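PDB 3Q69: probable Zn binding protein from Lactobacillus acidophilus, which is a putative mucus-binding protein, probably helping the bacterium adhere to mucus through domains such as its Muc B2-like domain. Local coordinates for residues 2-7 / 38-43; 13-18 / 98-103; 33-38 / 83-88. All blocks are in the same frame, centred on the assembly; numbering follows the deposited sequence.

Contact 1 of 3, residues 2-7 / 38-43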
loop_
_atom_site.group_PDB
_atom_site.type_symbol
_atom_site.label_atom_id
_atom_site.label_comp_id
_atom_site.label_asym_id
_atom_site.label_seq_id
_atom_site.Cartn_x
_atom_site.Cartn_y
_atom_site.Cartn_z
ATOM N N ILE A 2 -16.992 -10.408 -27.055
ATOM C CA ILE A 2 -16.253 -10.324 -25.804
ATOM C C ILE A 2 -17.030 -9.540 -24.745
ATOM O O ILE A 2 -17.899 -8.716 -25.065
ATOM C CB ILE A 2 -14.913 -9.596 -25.998
ATOM C CG1 ILE A 2 -15.191 -8.131 -26.338
ATOM C CG2 ILE A 2 -14.087 -10.269 -27.079
ATOM C CD1 ILE A 2 -13.947 -7.257 -26.298
ATOM N N GLU A 3 -16.696 -9.792 -23.482
ATOM C CA GLU A 3 -17.337 -9.107 -22.372
ATOM C C GLU A 3 -16.264 -8.475 -21.488
ATOM O O GLU A 3 -15.138 -8.986 -21.379
ATOM C CB GLU A 3 -18.163 -10.087 -21.530
ATOM C CG GLU A 3 -17.335 -11.219 -20.945
ATOM C CD GLU A 3 -18.126 -12.127 -20.045
ATOM O OE1 GLU A 3 -17.635 -13.243 -19.748
ATOM O OE2 GLU A 3 -19.231 -11.721 -19.633
ATOM N N PRO A 4 -16.590 -7.340 -20.857
ATOM C CA PRO A 4 -15.612 -6.691 -19.990
ATOM C C PRO A 4 -15.442 -7.455 -18.679
ATOM O O PRO A 4 -16.397 -8.038 -18.146
ATOM C CB PRO A 4 -16.216 -5.309 -19.774
ATOM C CG PRO A 4 -17.663 -5.561 -19.854
ATOM C CD PRO A 4 -17.771 -6.478 -21.031
ATOM N N ILE A 5 -14.214 -7.467 -18.175
ATOM C CA ILE A 5 -13.911 -8.127 -16.911
ATOM C C ILE A 5 -12.910 -7.209 -16.207
ATOM O O ILE A 5 -12.385 -6.269 -16.816
ATOM C CB ILE A 5 -13.292 -9.547 -17.120
ATOM C CG1 ILE A 5 -12.076 -9.455 -18.047
ATOM C CG2 ILE A 5 -14.345 -10.514 -17.670
ATOM C CD1 ILE A 5 -11.242 -10.735 -18.134
ATOM N N LYS A 6 -12.657 -7.454 -14.929
ATOM C CA LYS A 6 -11.730 -6.610 -14.199
ATOM C C LYS A 6 -11.164 -7.347 -13.005
ATOM O O LYS A 6 -11.695 -8.386 -12.584
ATOM C CB LYS A 6 -12.432 -5.322 -13.746
ATOM C CG LYS A 6 -13.491 -5.521 -12.650
ATOM C CD LYS A 6 -14.359 -4.281 -12.474
ATOM C CE LYS A 6 -15.455 -4.542 -11.481
ATOM N NZ LYS A 6 -14.915 -4.961 -10.156
ATOM N N ARG A 7 -10.046 -6.843 -12.495
ATOM C CA ARG A 7 -9.421 -7.453 -11.330
ATOM C C ARG A 7 -8.841 -6.343 -10.464
ATOM O O ARG A 7 -8.387 -5.318 -10.967
ATOM C CB ARG A 7 -8.338 -8.472 -11.743
ATOM C CG ARG A 7 -7.251 -7.933 -12.668
ATOM C CD ARG A 7 -6.178 -8.978 -12.925
ATOM N NE ARG A 7 -5.236 -8.570 -13.956
ATOM C CZ ARG A 7 -4.164 -9.267 -14.321
ATOM N NH1 ARG A 7 -3.364 -8.794 -15.269
ATOM N NH2 ARG A 7 -3.898 -10.436 -13.770
ATOM N N SER A 38 -8.758 -3.277 -16.164
ATOM C CA SER A 38 -9.874 -3.735 -16.981
ATOM C C SER A 38 -9.359 -4.631 -18.104
ATOM O O SER A 38 -8.227 -4.509 -18.554
ATOM C CB SER A 38 -10.625 -2.560 -17.599
ATOM O OG SER A 38 -11.326 -1.839 -16.604
ATOM N N GLY A 39 -10.211 -5.541 -18.549
ATOM C CA GLY A 39 -9.849 -6.463 -19.608
ATOM C C GLY A 39 -11.103 -7.023 -20.255
ATOM O O GLY A 39 -12.209 -6.561 -19.999
ATOM N N LYS A 40 -10.931 -8.036 -21.094
ATOM C CA LYS A 40 -12.054 -8.652 -21.773
ATOM C C LYS A 40 -11.965 -10.165 -21.679
ATOM O O LYS A 40 -10.898 -10.715 -21.461
ATOM C CB LYS A 40 -12.063 -8.259 -23.259
ATOM C CG LYS A 40 -12.094 -6.757 -23.542
ATOM C CD LYS A 40 -13.417 -6.122 -23.127
ATOM C CE LYS A 40 -13.349 -4.595 -23.237
ATOM N NZ LYS A 40 -14.528 -3.937 -22.566
ATOM N N ARG A 41 -13.102 -10.825 -21.848
ATOM C CA ARG A 41 -13.165 -12.274 -21.854
ATOM C C ARG A 41 -13.882 -12.668 -23.138
ATOM O O ARG A 41 -14.898 -12.087 -23.494
ATOM C CB ARG A 41 -13.951 -12.815 -20.662
ATOM C CG ARG A 41 -14.106 -14.351 -20.701
ATOM C CD ARG A 41 -14.978 -14.886 -19.546
ATOM N NE ARG A 41 -14.419 -14.531 -18.243
ATOM C CZ ARG A 41 -15.091 -13.913 -17.270
ATOM N NH1 ARG A 41 -16.363 -13.578 -17.449
ATOM N NH2 ARG A 41 -14.493 -13.631 -16.115
ATOM N N ASP A 42 -13.349 -13.654 -23.836
ATOM C CA ASP A 42 -13.981 -14.099 -25.056
ATOM C C ASP A 42 -15.167 -14.963 -24.616
ATOM O O ASP A 42 -15.031 -15.856 -23.774
ATOM C CB ASP A 42 -12.992 -14.900 -25.893
ATOM C CG ASP A 42 -13.465 -15.087 -27.303
ATOM O OD1 ASP A 42 -14.483 -15.785 -27.495
ATOM O OD2 ASP A 42 -12.839 -14.522 -28.230
ATOM N N LEU A 43 -16.339 -14.683 -25.174
ATOM C CA LEU A 43 -17.536 -15.423 -24.805
ATOM C C LEU A 43 -17.587 -16.799 -25.469
ATOM O O LEU A 43 -18.369 -17.667 -25.073
ATOM C CB LEU A 43 -18.776 -14.600 -25.172
ATOM C CG LEU A 43 -18.939 -13.330 -24.333
ATOM C CD1 LEU A 43 -20.069 -12.480 -24.853
ATOM C CD2 LEU A 43 -19.209 -13.737 -22.875
#

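Contact 2 of 3, residues 13-18 / 98-103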
loop_
_atom_site.group_PDB
_atom_site.type_symbol
_atom_site.label_atom_id
_atom_site.label_comp_id
_atom_site.label_asym_id
_atom_site.label_seq_id
_atom_site.Cartn_x
_atom_site.Cartn_y
_atom_site.Cartn_z
ATOM N N GLN A 13 -0.704 0.255 3.722
ATOM C CA GLN A 13 0.453 0.701 4.477
ATOM C C GLN A 13 0.055 0.752 5.948
ATOM O O GLN A 13 -0.886 1.445 6.311
ATOM C CB GLN A 13 0.885 2.092 4.017
ATOM C CG GLN A 13 2.073 2.636 4.791
ATOM C CD GLN A 13 2.345 4.086 4.501
ATOM O OE1 GLN A 13 1.497 4.950 4.721
ATOM N NE2 GLN A 13 3.529 4.367 4.005
ATOM N N THR A 14 0.766 0.001 6.781
ATOM C CA THR A 14 0.493 -0.037 8.214
ATOM C C THR A 14 1.689 0.481 8.992
ATOM O O THR A 14 2.758 -0.113 8.974
ATOM C CB THR A 14 0.175 -1.464 8.695
ATOM O OG1 THR A 14 -0.993 -1.945 8.026
ATOM C CG2 THR A 14 -0.063 -1.479 10.189
ATOM N N ILE A 15 1.488 1.597 9.679
ATOM C CA ILE A 15 2.525 2.226 10.481
ATOM C C ILE A 15 2.269 2.041 11.979
ATOM O O ILE A 15 1.228 2.451 12.496
ATOM C CB ILE A 15 2.610 3.736 10.175
ATOM C CG1 ILE A 15 2.832 3.955 8.684
ATOM C CG2 ILE A 15 3.757 4.365 10.964
ATOM C CD1 ILE A 15 4.127 3.403 8.178
ATOM N N HIS A 16 3.231 1.433 12.668
ATOM C CA HIS A 16 3.121 1.188 14.101
ATOM C C HIS A 16 3.879 2.272 14.855
ATOM O O HIS A 16 4.917 2.769 14.386
ATOM C CB HIS A 16 3.699 -0.184 14.455
ATOM C CG HIS A 16 2.941 -1.333 13.860
ATOM N ND1 HIS A 16 1.627 -1.595 14.165
ATOM C CD2 HIS A 16 3.330 -2.291 12.983
ATOM C CE1 HIS A 16 1.231 -2.674 13.500
ATOM N NE2 HIS A 16 2.244 -3.110 12.780
ATOM N N TYR A 17 3.354 2.642 16.020
ATOM C CA TYR A 17 3.981 3.661 16.848
ATOM C C TYR A 17 4.188 3.077 18.241
ATOM O O TYR A 17 3.234 2.786 18.945
ATOM C CB TYR A 17 3.092 4.904 16.909
ATOM C CG TYR A 17 2.848 5.525 15.551
ATOM C CD1 TYR A 17 3.843 6.241 14.907
ATOM C CD2 TYR A 17 1.631 5.358 14.892
ATOM C CE1 TYR A 17 3.640 6.772 13.642
ATOM C CE2 TYR A 17 1.416 5.888 13.621
ATOM C CZ TYR A 17 2.429 6.594 13.006
ATOM O OH TYR A 17 2.245 7.133 11.755
ATOM N N ARG A 18 5.447 2.892 18.616
ATOM C CA ARG A 18 5.790 2.331 19.912
ATOM C C ARG A 18 6.936 3.076 20.592
ATOM O O ARG A 18 7.674 3.843 19.956
ATOM C CB ARG A 18 6.173 0.861 19.748
ATOM C CG ARG A 18 5.027 -0.019 19.291
ATOM C CD ARG A 18 5.414 -1.481 19.325
ATOM N NE ARG A 18 4.251 -2.356 19.288
ATOM C CZ ARG A 18 4.302 -3.673 19.465
ATOM N NH1 ARG A 18 5.469 -4.272 19.688
ATOM N NH2 ARG A 18 3.182 -4.390 19.433
ATOM N N GLU A 98 5.806 -0.719 8.878
ATOM C CA GLU A 98 6.982 -0.374 9.650
ATOM C C GLU A 98 6.610 0.208 11.006
ATOM O O GLU A 98 5.446 0.524 11.286
ATOM C CB GLU A 98 7.908 0.576 8.863
ATOM C CG GLU A 98 7.292 1.849 8.256
ATOM C CD GLU A 98 8.340 2.700 7.527
ATOM O OE1 GLU A 98 9.303 3.198 8.172
ATOM O OE2 GLU A 98 8.205 2.873 6.297
ATOM N N THR A 99 7.604 0.331 11.867
ATOM C CA THR A 99 7.364 0.869 13.182
ATOM C C THR A 99 8.228 2.093 13.415
ATOM O O THR A 99 9.394 2.127 13.037
ATOM C CB THR A 99 7.688 -0.183 14.253
ATOM O OG1 THR A 99 6.958 -1.390 13.981
ATOM C CG2 THR A 99 7.325 0.330 15.635
ATOM N N VAL A 100 7.629 3.096 14.042
ATOM C CA VAL A 100 8.319 4.315 14.393
ATOM C C VAL A 100 8.564 4.189 15.892
ATOM O O VAL A 100 7.626 3.930 16.648
ATOM C CB VAL A 100 7.442 5.545 14.096
ATOM C CG1 VAL A 100 8.202 6.836 14.441
ATOM C CG2 VAL A 100 7.051 5.547 12.611
ATOM N N ILE A 101 9.807 4.386 16.327
ATOM C CA ILE A 101 10.140 4.261 17.747
ATOM C C ILE A 101 10.395 5.610 18.430
ATOM O O ILE A 101 11.110 6.472 17.909
ATOM C CB ILE A 101 11.380 3.341 17.924
ATOM C CG1 ILE A 101 11.029 1.927 17.464
ATOM C CG2 ILE A 101 11.856 3.336 19.370
ATOM C CD1 ILE A 101 9.898 1.284 18.271
ATOM N N TYR A 102 9.818 5.784 19.615
ATOM C CA TYR A 102 9.990 7.031 20.359
ATOM C C TYR A 102 10.991 6.871 21.499
ATOM O O TYR A 102 10.862 5.975 22.325
ATOM C CB TYR A 102 8.642 7.512 20.910
ATOM C CG TYR A 102 7.661 7.941 19.841
ATOM C CD1 TYR A 102 7.680 9.242 19.338
ATOM C CD2 TYR A 102 6.724 7.043 19.316
ATOM C CE1 TYR A 102 6.791 9.643 18.336
ATOM C CE2 TYR A 102 5.841 7.430 18.330
ATOM C CZ TYR A 102 5.877 8.732 17.835
ATOM O OH TYR A 102 5.011 9.106 16.822
ATOM N N SER A 103 12.003 7.732 21.513
ATOM C CA SER A 103 13.028 7.719 22.547
ATOM C C SER A 103 12.948 8.988 23.404
ATOM O O SER A 103 12.954 10.102 22.866
ATOM C CB SER A 103 14.412 7.653 21.906
ATOM O OG SER A 103 14.631 6.421 21.247
#

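Contact 3 of 3, residues 33-38 / 83-88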
loop_
_atom_site.group_PDB
_atom_site.type_symbol
_atom_site.label_atom_id
_atom_site.label_comp_id
_atom_site.label_asym_id
_atom_site.label_seq_id
_atom_site.Cartn_x
_atom_site.Cartn_y
_atom_site.Cartn_z
ATOM N N LEU A 33 -4.332 1.521 -1.026
ATOM C CA LEU A 33 -4.287 1.966 -2.412
ATOM C C LEU A 33 -4.945 0.841 -3.204
ATOM O O LEU A 33 -4.545 -0.329 -3.122
ATOM C CB LEU A 33 -2.836 2.186 -2.858
ATOM C CG LEU A 33 -2.122 3.359 -2.177
ATOM C CD1 LEU A 33 -0.706 3.481 -2.652
ATOM C CD2 LEU A 33 -2.903 4.616 -2.422
ATOM N N ILE A 34 -5.973 1.197 -3.960
ATOM C CA ILE A 34 -6.719 0.217 -4.737
ATOM C C ILE A 34 -6.402 0.354 -6.230
ATOM O O ILE A 34 -6.556 1.413 -6.822
ATOM C CB ILE A 34 -8.216 0.403 -4.468
ATOM C CG1 ILE A 34 -8.419 0.425 -2.950
ATOM C CG2 ILE A 34 -9.037 -0.729 -5.120
ATOM C CD1 ILE A 34 -9.856 0.738 -2.483
ATOM N N PHE A 35 -5.954 -0.749 -6.819
ATOM C CA PHE A 35 -5.574 -0.814 -8.226
ATOM C C PHE A 35 -6.520 -1.752 -8.978
ATOM O O PHE A 35 -6.686 -2.923 -8.607
ATOM C CB PHE A 35 -4.160 -1.372 -8.358
ATOM C CG PHE A 35 -3.110 -0.564 -7.669
ATOM C CD1 PHE A 35 -2.236 0.234 -8.403
ATOM C CD2 PHE A 35 -2.983 -0.600 -6.288
ATOM C CE1 PHE A 35 -1.233 0.995 -7.765
ATOM C CE2 PHE A 35 -1.996 0.147 -5.635
ATOM C CZ PHE A 35 -1.122 0.945 -6.374
ATOM N N THR A 36 -7.132 -1.249 -10.041
ATOM C CA THR A 36 -8.060 -2.063 -10.801
ATOM C C THR A 36 -7.755 -2.013 -12.282
ATOM O O THR A 36 -7.740 -0.946 -12.883
ATOM C CB THR A 36 -9.534 -1.613 -10.593
ATOM O OG1 THR A 36 -9.921 -1.857 -9.240
ATOM C CG2 THR A 36 -10.489 -2.424 -11.503
ATOM N N GLN A 37 -7.495 -3.177 -12.866
ATOM C CA GLN A 37 -7.231 -3.278 -14.294
ATOM C C GLN A 37 -8.447 -3.849 -15.002
ATOM O O GLN A 37 -9.107 -4.773 -14.489
ATOM C CB GLN A 37 -6.032 -4.181 -14.548
ATOM C CG GLN A 37 -5.855 -4.591 -15.989
ATOM C CD GLN A 37 -4.609 -5.426 -16.228
ATOM O OE1 GLN A 37 -4.115 -6.100 -15.328
ATOM N NE2 GLN A 37 -4.128 -5.425 -17.457
ATOM N N SER A 38 -8.758 -3.277 -16.164
ATOM C CA SER A 38 -9.874 -3.735 -16.981
ATOM C C SER A 38 -9.359 -4.631 -18.104
ATOM O O SER A 38 -8.227 -4.509 -18.554
ATOM C CB SER A 38 -10.625 -2.560 -17.599
ATOM O OG SER A 38 -11.326 -1.839 -16.604
ATOM N N VAL A 83 3.885 3.054 -5.131
ATOM C CA VAL A 83 3.600 1.642 -5.343
ATOM C C VAL A 83 3.079 1.441 -6.754
ATOM O O VAL A 83 2.203 2.161 -7.196
ATOM C CB VAL A 83 2.547 1.119 -4.334
ATOM C CG1 VAL A 83 2.114 -0.277 -4.686
ATOM C CG2 VAL A 83 3.117 1.156 -2.957
ATOM N N THR A 84 3.649 0.475 -7.458
ATOM C CA THR A 84 3.249 0.171 -8.815
ATOM C C THR A 84 2.777 -1.270 -8.926
ATOM O O THR A 84 3.337 -2.188 -8.313
ATOM C CB THR A 84 4.402 0.388 -9.817
ATOM O OG1 THR A 84 4.718 1.783 -9.887
ATOM C CG2 THR A 84 3.967 -0.059 -11.222
ATOM N N VAL A 85 1.721 -1.448 -9.708
ATOM C CA VAL A 85 1.144 -2.757 -9.946
ATOM C C VAL A 85 1.027 -2.841 -11.453
ATOM O O VAL A 85 0.524 -1.929 -12.093
ATOM C CB VAL A 85 -0.269 -2.886 -9.352
ATOM C CG1 VAL A 85 -0.928 -4.203 -9.858
ATOM C CG2 VAL A 85 -0.211 -2.861 -7.856
ATOM N N ASP A 86 1.509 -3.928 -12.025
ATOM C CA ASP A 86 1.450 -4.111 -13.467
ATOM C C ASP A 86 0.749 -5.428 -13.771
ATOM O O ASP A 86 0.568 -6.298 -12.900
ATOM C CB ASP A 86 2.860 -4.099 -14.066
ATOM C CG ASP A 86 3.842 -4.887 -13.231
ATOM O OD1 ASP A 86 3.599 -6.092 -13.000
ATOM O OD2 ASP A 86 4.855 -4.305 -12.790
ATOM N N SER A 87 0.340 -5.572 -15.019
ATOM C CA SER A 87 -0.360 -6.777 -15.426
ATOM C C SER A 87 0.398 -8.093 -15.186
ATOM O O SER A 87 -0.192 -9.081 -14.752
ATOM C CB SER A 87 -0.724 -6.659 -16.892
ATOM O OG SER A 87 -1.564 -7.719 -17.288
ATOM N N LYS A 88 1.702 -8.096 -15.449
ATOM C CA LYS A 88 2.537 -9.294 -15.288
ATOM C C LYS A 88 2.763 -9.795 -13.875
ATOM O O LYS A 88 3.136 -10.950 -13.685
ATOM C CB LYS A 88 3.912 -9.095 -15.939
ATOM C CG LYS A 88 3.973 -9.503 -17.417
ATOM C CD LYS A 88 3.721 -8.316 -18.341
ATOM C CE LYS A 88 4.936 -7.381 -18.393
ATOM N NZ LYS A 88 4.812 -6.412 -19.507
#

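Contact 1 of 3, residues 2-7 / 38-43
Glu3 and Arg41 face each other as a hydrogen-bonded pair of two antiparallel strands, and their side chains run alongside each other in the same direction. Arg41 CB touches Glu3 CG and Ile5 CG2, and CG, anti to the backbone N (chi1 176°), is carried near Glu3 OE1. Arg41 CD comes within 3.1 Å of Glu3 OE1, and a bend at chi3 (-59°) places NE near both that oxygen and Ile5 CG2. CZ and NH2 lie against Ile5 CG2, which sits off-centre over one face of the guanidinium. Arg41 NH1 forms a salt bridge of 2.6 Å to Glu3 OE1, meeting it from above the carboxylate plane, with the two planar groups turned 79° apart. Arg41 NH2 gives the guanidinium a second acidic partner, Glu48. This is the open end of the long beta hairpin formed by strands 2-19 and 27-42 in the mixed sheet of the Muc B2-like domain. Backbone bonds in both directions join Glu3 to Arg41 and Ile5 to Gly39. Leu43 CD2 packs on Glu3 CD at 3.4 Å. On the face carrying Ile2, Pro4 and Lys40, Ile2 CD1 rests 3.4 Å from Lys40 CG, while Lys40 NZ approaches Pro4 CB.

Contact 2 of 3, residues 13-18 / 98-103
Backbone hydrogen bonds carry much of the contact between His16 and its neighbours Glu98 and Val100. His16 N donates to Glu98 O at 2.8 Å, almost straight at 176°, and His16 O accepts from Val100 N. Thr14 O, Val100 O and Arg18 O take the bonds from Glu98 N, Arg18 N and Tyr102 N, so that successive bonds step from one strand to the other. Apolar contacts fill the face of Ile15, Tyr17 and Val100. Ile15 CG2 meets Val100 CG2 at 3.9 Å, and Ile15 CD1 lies on Glu98 CG, which stands between its own backbone N and carbonyl carbon (chi1 52°). The Tyr17 ring runs alongside Val100, with CD1 3.8 Å from Val100 CB. This parallel pairing of the first long strand, 2-19, with the last, 96-104, lies inside the mixed sheet of a domain whose family belongs to the ubiquitin clan; Leu63 and Val78 of the two-stranded sheet cover the same face. The two tyrosines cross, Tyr17 CB at the edge of the Tyr102 ring and Tyr102 OH 3.6 Å from Tyr17 CD1; Tyr102 OH bonds to Pro66 O. An alanine in place of Tyr102 would probably open a gap beside Tyr17 and leave Pro66 O without this donor. Among polar side chains, Thr99 OG1 lies at the His16 ring edge, 3.9 Å from His16 CD2, while the ring nitrogens bond to Glu97 and Asp28.

Contact 3 of 3, residues 33-38 / 83-88
Leu33 opens the contact with a light touch, its CD1 4.4 Å from Val83 CB. Two residues on, Phe35 makes the main apolar contact. Its CG, anti to the carbonyl carbon (chi1 -60°), is brought close to Val85 CG2, and the ring presents one face to that methyl. Val85 CG2 sits over the ring centre, 3.7 Å from the centroid of Phe35 and 11° off the normal, a CH-pi contact. At the far end of the ring, Phe35 CZ meets Val83 CG1 at 3.8 Å, and Val83 O lies near the ring plane at its edge, 3.6 Å from Phe35 CZ. Segments 33-38 and 83-86 run at 22° to each other, their axes 8.6 Å apart at the closest, a face-to-face packing of the mixed sheet, through strand 27-42, on the two-stranded sheet, through strand 77-86. Val11 of strand 2-19 touches both Phe35 and Val83, and Phe60 of strand 55-64 touches both Leu33 and Val83. Gln37 then reaches across with a straight side chain. Gln37 NE2 gives a weak hydrogen bond of 3.4 Å to Ser87 OG, while its OE1 accepts a stronger bond from Arg7 NH1. Trp54 and Phe90 also pack against the buried Gln37 side chain.

How the contacts relate
Strand 2-19 links contacts 1 and 2, whose centres lie 41 Å apart on opposite sides of the chain's centre. Its start pairs antiparallel with the end of strand 27-42, and its later part pairs parallel with strand 96-104, so one long strand serves as neighbour to both, running along the mixed sheet. Contact 3 uses strand 27-42 again, shares Ser38 with contact 1, and joins this sheet to the two-stranded one. Contacts 1 and 3, with centres 16 Å apart, touch where Lys6 CB packs on Gln37 O; contacts 2 and 3 have centres 27 Å apart and nearest atoms about 6 Å apart. Along the chain, contact 3 is nested within the loop closed by contact 2, while contact 1 crosses both. The result is an elongated, helix-free domain tied together along its length.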